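Local structure of carbamate kinase (Aeropyrum pernix, 2E9Y) at the interface of chains A and B. The protein probably acts as a carbamate kinase, a member of the amino acid kinase family that transfers phosphate between carbamoyl phosphate and ADP. Coordinates in Å, arbitrary orientation; residue numbers count along the deposited sequence, not the author numbering. Chains: chain A/B, Carbamate kinase.

The interface of chains A and B. Residues chain A 91, 94-95, 98, 109-111; chain B 114, 116, 174-175, 177-178.
A:Leu109 and B:Leu178 form the apolar centre of this patch of the two-fold interface between two amino acid kinase family subunits, probably the functional dimer. A:Leu109 lays its CB against B:Leu178 CG at 3.8 Å, while its CD1 reaches B:Asp177 CB at the start of helix 176-185. Branched leucine suits this place: B:Leu178 turns CD2 to the ring of A:Pro111 and CD1 toward the A:Lys94 ammonium.

Next comes a charged network. The long, extended chain of A:Lys94, from helix 78-103, carries CE over one face of the B:Arg116 guanidinium, with B:Val174 CG1 over the other. Its last bend (chi4 64°) turns NZ, a donor to several partners, onto B:Asp175 OD1 at 2.7 Å from above the carboxylate plane, and to A:Glu98 OE2, the A:Val110 carbonyl and a water leading to B:Ile114 O. B:Arg116, flat with donors round its rim, bends at chi3 (-61°) to set its guanidinium between B:Asp175 and chain A. B:Asp175 suits with two acceptors: OD2 takes NE at 3.0 Å and OD1 takes NH2, fixing the rotation. NH2 also reaches the syn lone pair of A:Glu98 OE1 at 2.7 Å. NH1 meets A:His95 ND1, histidine's acceptor, at 2.9 Å, but 36° out of the imidazole plane. An alanine at B:Arg116 removes its side-chain bonds to A:His95, A:Glu98 and B:Asp175 and would probably loosen the joint and leave both carboxylates less well balanced. Glutamate's second oxygen is steadied too: A:Val110 N meets the anti lone pair of A:Glu98 OE2 at 2.7 Å.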
# COMPACT_ATOMS: atom_id res chain seq x y z
N LEU A 91 1.76 -7.27 0.50
CA LEU A 91 1.12 -8.12 -0.50
C LEU A 91 1.87 -9.45 -0.64
O LEU A 91 1.25 -10.51 -0.75
CB LEU A 91 1.07 -7.42 -1.86
CG LEU A 91 0.54 -8.31 -2.99
CD1 LEU A 91 -0.88 -8.76 -2.65
CD2 LEU A 91 0.56 -7.55 -4.31
N LYS A 94 0.94 -11.47 2.40
CA LYS A 94 -0.49 -11.76 2.30
C LYS A 94 -0.80 -12.87 1.28
O LYS A 94 -1.49 -13.84 1.59
CB LYS A 94 -1.24 -10.49 1.89
CG LYS A 94 -2.65 -10.71 1.34
CD LYS A 94 -3.19 -9.40 0.76
CE LYS A 94 -4.55 -9.59 0.07
NZ LYS A 94 -5.63 -10.00 1.01
N HIS A 95 -0.28 -12.71 0.07
CA HIS A 95 -0.53 -13.68 -0.99
C HIS A 95 0.03 -15.07 -0.65
O HIS A 95 -0.63 -16.09 -0.85
CB HIS A 95 0.08 -13.19 -2.30
CG HIS A 95 -0.54 -13.79 -3.52
ND1 HIS A 95 -1.74 -13.37 -4.03
CD2 HIS A 95 -0.12 -14.80 -4.33
CE1 HIS A 95 -2.05 -14.08 -5.10
NE2 HIS A 95 -1.08 -14.96 -5.30
N GLU A 98 -1.90 -16.72 2.48
CA GLU A 98 -3.22 -17.18 2.06
C GLU A 98 -3.10 -18.47 1.26
O GLU A 98 -3.89 -19.40 1.43
CB GLU A 98 -3.91 -16.11 1.21
CG GLU A 98 -4.57 -15.00 2.01
CD GLU A 98 -5.17 -13.91 1.13
OE1 GLU A 98 -5.35 -14.16 -0.08
OE2 GLU A 98 -5.47 -12.82 1.65
N LEU A 109 -8.68 -14.78 4.30
CA LEU A 109 -8.04 -13.66 3.63
C LEU A 109 -7.20 -12.92 4.66
O LEU A 109 -7.63 -12.75 5.80
CB LEU A 109 -9.08 -12.73 3.00
CG LEU A 109 -9.83 -13.28 1.77
CD1 LEU A 109 -10.89 -12.28 1.31
CD2 LEU A 109 -8.84 -13.54 0.64
N VAL A 110 -6.01 -12.51 4.26
CA VAL A 110 -5.10 -11.79 5.14
C VAL A 110 -5.05 -10.31 4.77
O VAL A 110 -4.55 -9.95 3.71
CB VAL A 110 -3.67 -12.36 5.03
CG1 VAL A 110 -2.70 -11.53 5.85
CG2 VAL A 110 -3.66 -13.81 5.49
N PRO A 111 -5.58 -9.44 5.64
CA PRO A 111 -5.55 -8.01 5.32
C PRO A 111 -4.18 -7.39 5.57
O PRO A 111 -3.41 -7.89 6.40
CB PRO A 111 -6.60 -7.44 6.26
CG PRO A 111 -6.42 -8.30 7.49
CD PRO A 111 -6.32 -9.69 6.90
N ILE B 114 -5.74 -3.46 0.21
CA ILE B 114 -4.87 -3.92 -0.87
C ILE B 114 -5.76 -4.92 -1.59
O ILE B 114 -6.20 -5.91 -1.00
CB ILE B 114 -3.60 -4.58 -0.32
CG1 ILE B 114 -2.81 -3.56 0.51
CG2 ILE B 114 -2.75 -5.15 -1.46
CD1 ILE B 114 -2.69 -2.18 -0.13
N ARG B 116 -6.83 -7.39 -5.06
CA ARG B 116 -6.48 -8.17 -6.24
C ARG B 116 -7.76 -8.45 -7.04
O ARG B 116 -8.84 -8.60 -6.47
CB ARG B 116 -5.84 -9.50 -5.83
CG ARG B 116 -4.47 -9.37 -5.16
CD ARG B 116 -4.13 -10.63 -4.38
NE ARG B 116 -5.12 -10.86 -3.34
CZ ARG B 116 -5.17 -11.95 -2.57
NH1 ARG B 116 -4.29 -12.92 -2.73
NH2 ARG B 116 -6.12 -12.06 -1.65
N VAL B 174 -11.00 -10.63 -5.88
CA VAL B 174 -10.47 -11.59 -4.92
C VAL B 174 -10.65 -11.16 -3.47
O VAL B 174 -11.01 -11.96 -2.61
CB VAL B 174 -8.98 -11.87 -5.20
CG1 VAL B 174 -8.45 -12.93 -4.24
CG2 VAL B 174 -8.79 -12.32 -6.64
N ASP B 175 -10.41 -9.89 -3.20
CA ASP B 175 -10.50 -9.39 -1.84
C ASP B 175 -11.85 -8.76 -1.49
O ASP B 175 -11.94 -7.96 -0.58
CB ASP B 175 -9.34 -8.42 -1.61
CG ASP B 175 -8.00 -9.11 -1.73
OD1 ASP B 175 -7.66 -9.89 -0.81
OD2 ASP B 175 -7.29 -8.91 -2.74
N ASP B 177 -14.42 -9.86 0.13
CA ASP B 177 -14.82 -10.02 1.53
C ASP B 177 -14.14 -9.04 2.48
O ASP B 177 -14.76 -8.57 3.44
CB ASP B 177 -14.58 -11.46 1.99
CG ASP B 177 -15.54 -12.46 1.34
OD1 ASP B 177 -16.50 -12.02 0.67
OD2 ASP B 177 -15.33 -13.68 1.52
N LEU B 178 -12.87 -8.73 2.23
CA LEU B 178 -12.15 -7.79 3.08
C LEU B 178 -12.73 -6.39 2.90
O LEU B 178 -12.83 -5.62 3.85
CB LEU B 178 -10.66 -7.78 2.75
CG LEU B 178 -9.89 -9.02 3.22
CD1 LEU B 178 -8.44 -8.95 2.75
CD2 LEU B 178 -9.96 -9.10 4.74
O HOH W 1 -5.71 -6.99 1.55